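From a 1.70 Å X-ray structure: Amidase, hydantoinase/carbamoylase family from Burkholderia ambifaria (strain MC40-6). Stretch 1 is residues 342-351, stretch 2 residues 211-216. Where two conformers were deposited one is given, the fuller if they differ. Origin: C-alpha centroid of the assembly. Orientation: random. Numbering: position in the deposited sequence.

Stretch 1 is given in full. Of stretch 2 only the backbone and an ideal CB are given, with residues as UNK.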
# COMPACT_ATOMS: atom_id res chain seq x y z
N CYS B 342 -24.63 -25.90 26.65
CA CYS B 342 -23.29 -26.47 26.54
C CYS B 342 -22.23 -25.51 27.07
O CYS B 342 -21.25 -25.94 27.70
CB CYS B 342 -22.97 -26.86 25.09
SG CYS B 342 -23.98 -28.28 24.54
N VAL B 343 -22.42 -24.20 26.84
CA VAL B 343 -21.47 -23.22 27.37
C VAL B 343 -21.49 -23.25 28.89
O VAL B 343 -20.44 -23.17 29.54
CB VAL B 343 -21.79 -21.81 26.82
CG1 VAL B 343 -20.86 -20.77 27.43
CG2 VAL B 343 -21.61 -21.79 25.31
N GLU B 344 -22.68 -23.42 29.47
CA GLU B 344 -22.80 -23.47 30.92
C GLU B 344 -22.08 -24.69 31.50
O GLU B 344 -21.57 -24.63 32.62
CB GLU B 344 -24.28 -23.47 31.33
CG GLU B 344 -24.55 -23.63 32.82
CD GLU B 344 -26.04 -23.68 33.13
OE1 GLU B 344 -26.75 -22.78 32.64
OE2 GLU B 344 -26.52 -24.62 33.82
N LEU B 345 -22.02 -25.80 30.75
CA LEU B 345 -21.27 -26.95 31.26
C LEU B 345 -19.79 -26.64 31.33
O LEU B 345 -19.09 -27.07 32.26
CB LEU B 345 -21.49 -28.17 30.36
CG LEU B 345 -22.93 -28.70 30.32
CD1 LEU B 345 -23.03 -29.89 29.37
CD2 LEU B 345 -23.42 -29.11 31.73
N VAL B 346 -19.27 -25.92 30.33
CA VAL B 346 -17.87 -25.50 30.34
C VAL B 346 -17.60 -24.63 31.55
O VAL B 346 -16.61 -24.84 32.28
CB VAL B 346 -17.53 -24.77 29.03
CG1 VAL B 346 -16.12 -24.17 29.09
CG2 VAL B 346 -17.62 -25.73 27.86
N ALA B 347 -18.46 -23.65 31.79
CA ALA B 347 -18.30 -22.76 32.93
C ALA B 347 -18.33 -23.54 34.23
O ALA B 347 -17.50 -23.33 35.12
CB ALA B 347 -19.40 -21.69 32.91
N ARG B 348 -19.30 -24.46 34.37
CA ARG B 348 -19.42 -25.17 35.63
C ARG B 348 -18.20 -26.04 35.89
O ARG B 348 -17.77 -26.18 37.04
CB ARG B 348 -20.69 -26.04 35.66
CG ARG B 348 -22.00 -25.28 35.62
CD ARG B 348 -23.20 -26.28 35.64
NE ARG B 348 -24.49 -25.58 35.77
CZ ARG B 348 -25.05 -25.28 36.94
NH1 ARG B 348 -24.46 -25.63 38.09
NH2 ARG B 348 -26.20 -24.63 36.97
N ALA B 349 -17.63 -26.65 34.84
CA ALA B 349 -16.44 -27.46 35.03
C ALA B 349 -15.28 -26.58 35.47
O ALA B 349 -14.53 -26.94 36.41
CB ALA B 349 -16.09 -28.23 33.76
N ALA B 350 -15.12 -25.42 34.83
CA ALA B 350 -14.05 -24.51 35.26
C ALA B 350 -14.25 -24.10 36.71
O ALA B 350 -13.29 -24.05 37.49
CB ALA B 350 -14.01 -23.27 34.36
N GLU B 351 -15.49 -23.79 37.09
CA GLU B 351 -15.71 -23.32 38.45
C GLU B 351 -15.47 -24.44 39.46
O GLU B 351 -14.93 -24.20 40.54
CB GLU B 351 -17.12 -22.75 38.60
CG GLU B 351 -17.29 -21.49 37.77
CD GLU B 351 -18.69 -20.90 37.85
OE1 GLU B 351 -19.40 -21.19 38.84
OE2 GLU B 351 -19.08 -20.16 36.91
N UNK B 211 -7.01 -19.12 32.87
CA UNK B 211 -6.74 -20.46 32.36
C UNK B 211 -7.78 -20.91 31.35
O UNK B 211 -7.43 -21.53 30.34
CB UNK B 211 -6.68 -21.46 33.52
N UNK B 212 -9.06 -20.62 31.59
CA UNK B 212 -10.17 -21.17 30.80
C UNK B 212 -10.94 -20.04 30.13
O UNK B 212 -11.53 -19.19 30.80
CB UNK B 212 -11.11 -22.00 31.68
N UNK B 213 -10.96 -20.05 28.79
CA UNK B 213 -11.86 -19.17 28.08
C UNK B 213 -13.17 -19.89 27.85
O UNK B 213 -13.20 -20.93 27.18
CB UNK B 213 -11.25 -18.70 26.76
N UNK B 214 -14.25 -19.38 28.43
CA UNK B 214 -15.61 -19.91 28.23
C UNK B 214 -16.12 -19.27 26.95
O UNK B 214 -16.56 -18.12 26.96
CB UNK B 214 -16.53 -19.62 29.42
N UNK B 215 -16.06 -19.99 25.83
CA UNK B 215 -16.26 -19.32 24.54
C UNK B 215 -17.75 -19.15 24.29
O UNK B 215 -18.53 -20.10 24.39
CB UNK B 215 -15.61 -20.11 23.40
N UNK B 216 -18.16 -17.93 23.93
CA UNK B 216 -19.58 -17.65 23.82
C UNK B 216 -20.13 -17.81 22.40
O UNK B 216 -21.35 -17.99 22.25
CB UNK B 216 -19.85 -16.23 24.32

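Stretch 1 is helical throughout, and its axis passes 8.2 Å from that of the strand 212-216 with N-to-C directions 167° apart, close to antiparallel. Ascending the strand therefore means descending the helix, and the CA register confirms it: position 212 lies 6.8 Å from Ala 350, measured CA to CA, and position 214 lies 6.1 Å from Ala 347, again CA to CA. The side chains the helix offers along this line, Val 343, Val 346, Ala 347 and Ala 350, are all apolar. Two of its charged residues, Glu 344 and Arg 348, have CA-to-CB bonds pointing away from the strand and are joined in a salt bridge, with Arg 348 NE 3.0 Å from Glu 344 OE2; the third, Glu 351, makes no contact with the strand.

Position 211 precedes the strand, with phi/psi of -77/-41, and its ideal CB has no atom of stretch 1 within 5.5 Å. The helix sets no preference here, and polar or apolar residues would serve equally. The residue is Thr 211, which makes no contact with stretch 1.

At position 212 the angles become extended (-119/118) and CA-to-CB points toward the helix. The ideal CB is 4.2 Å from Ala 350 CB, a small methyl with no polar group to answer. Valine, isoleucine or leucine would suit, beta-branching being favoured by the extended backbone. It is Ile 212, with chi1 and chi2 both m. Its CG2 packs 4.0 Å from Ala 350 CB and reaches the outer limit of contact with Val 346, CG2 to CG1 at 4.5 Å.

Position 213 points its ideal CB away from the helix, with nothing of stretch 1 within 5.5 Å. Its angles, -91/117, are open to any ordinary residue, so the visible atoms do not single one out. The residue is Gly 213, which has no side chain to add.

Position 214 is the centre of the contact. Its CA-to-CB bond points toward the helix, and the ideal CB sits 4.6 Å from Val 346 CG1, 4.9 Å from Val 343 CG1 and 5.0 Å from Ala 347 CB. These distances leave a gap for a medium-sized apolar side chain; alanine would stop short, while valine, leucine, isoleucine or methionine could fill more of it. It is Ile 214 (chi1 m, chi2 t), whose closest approaches are CG2 to Val 343 CG1 at 3.5 Å, CD1 to Ala 347 CB at 3.8 Å and CG1 to Val 346 CG1 at 4.3 Å.

At position 215 the bond points sideways and the ideal CB finds nothing within 5.5 Å. The contact is instead made by the backbone, O lying 3.6 Å from Val 343 CG2, whatever the side chain. A beta-branched residue would fit the angles, -81/131; it is Val 215.

Position 216 points away, its ideal CB has nothing of stretch 1 within 5.5 Å, and with angles of -95/-20 many residues are possible. It is Thr 216, chi1 p, whose OG1 is hydrogen-bonded elsewhere in the structure.

Stretch 2, residues 211-216: TIGIVT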
# COMPACT_ATOMS: atom_id res chain seq x y z
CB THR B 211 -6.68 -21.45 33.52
OG1 THR B 211 -5.61 -21.05 34.39
CG2 THR B 211 -6.39 -22.87 33.01
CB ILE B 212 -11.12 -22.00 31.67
CG1 ILE B 212 -10.35 -23.13 32.40
CG2 ILE B 212 -12.29 -22.58 30.76
CD1 ILE B 212 -9.69 -24.16 31.42
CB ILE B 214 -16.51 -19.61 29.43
CG1 ILE B 214 -15.96 -20.23 30.71
CG2 ILE B 214 -17.94 -20.14 29.18
CD1 ILE B 214 -16.44 -19.52 31.97
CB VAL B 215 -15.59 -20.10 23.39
CG1 VAL B 215 -15.64 -19.28 22.15
CG2 VAL B 215 -14.13 -20.42 23.72
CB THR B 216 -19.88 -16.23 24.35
OG1 THR B 216 -19.18 -15.26 23.59
CG2 THR B 216 -19.42 -16.12 25.77
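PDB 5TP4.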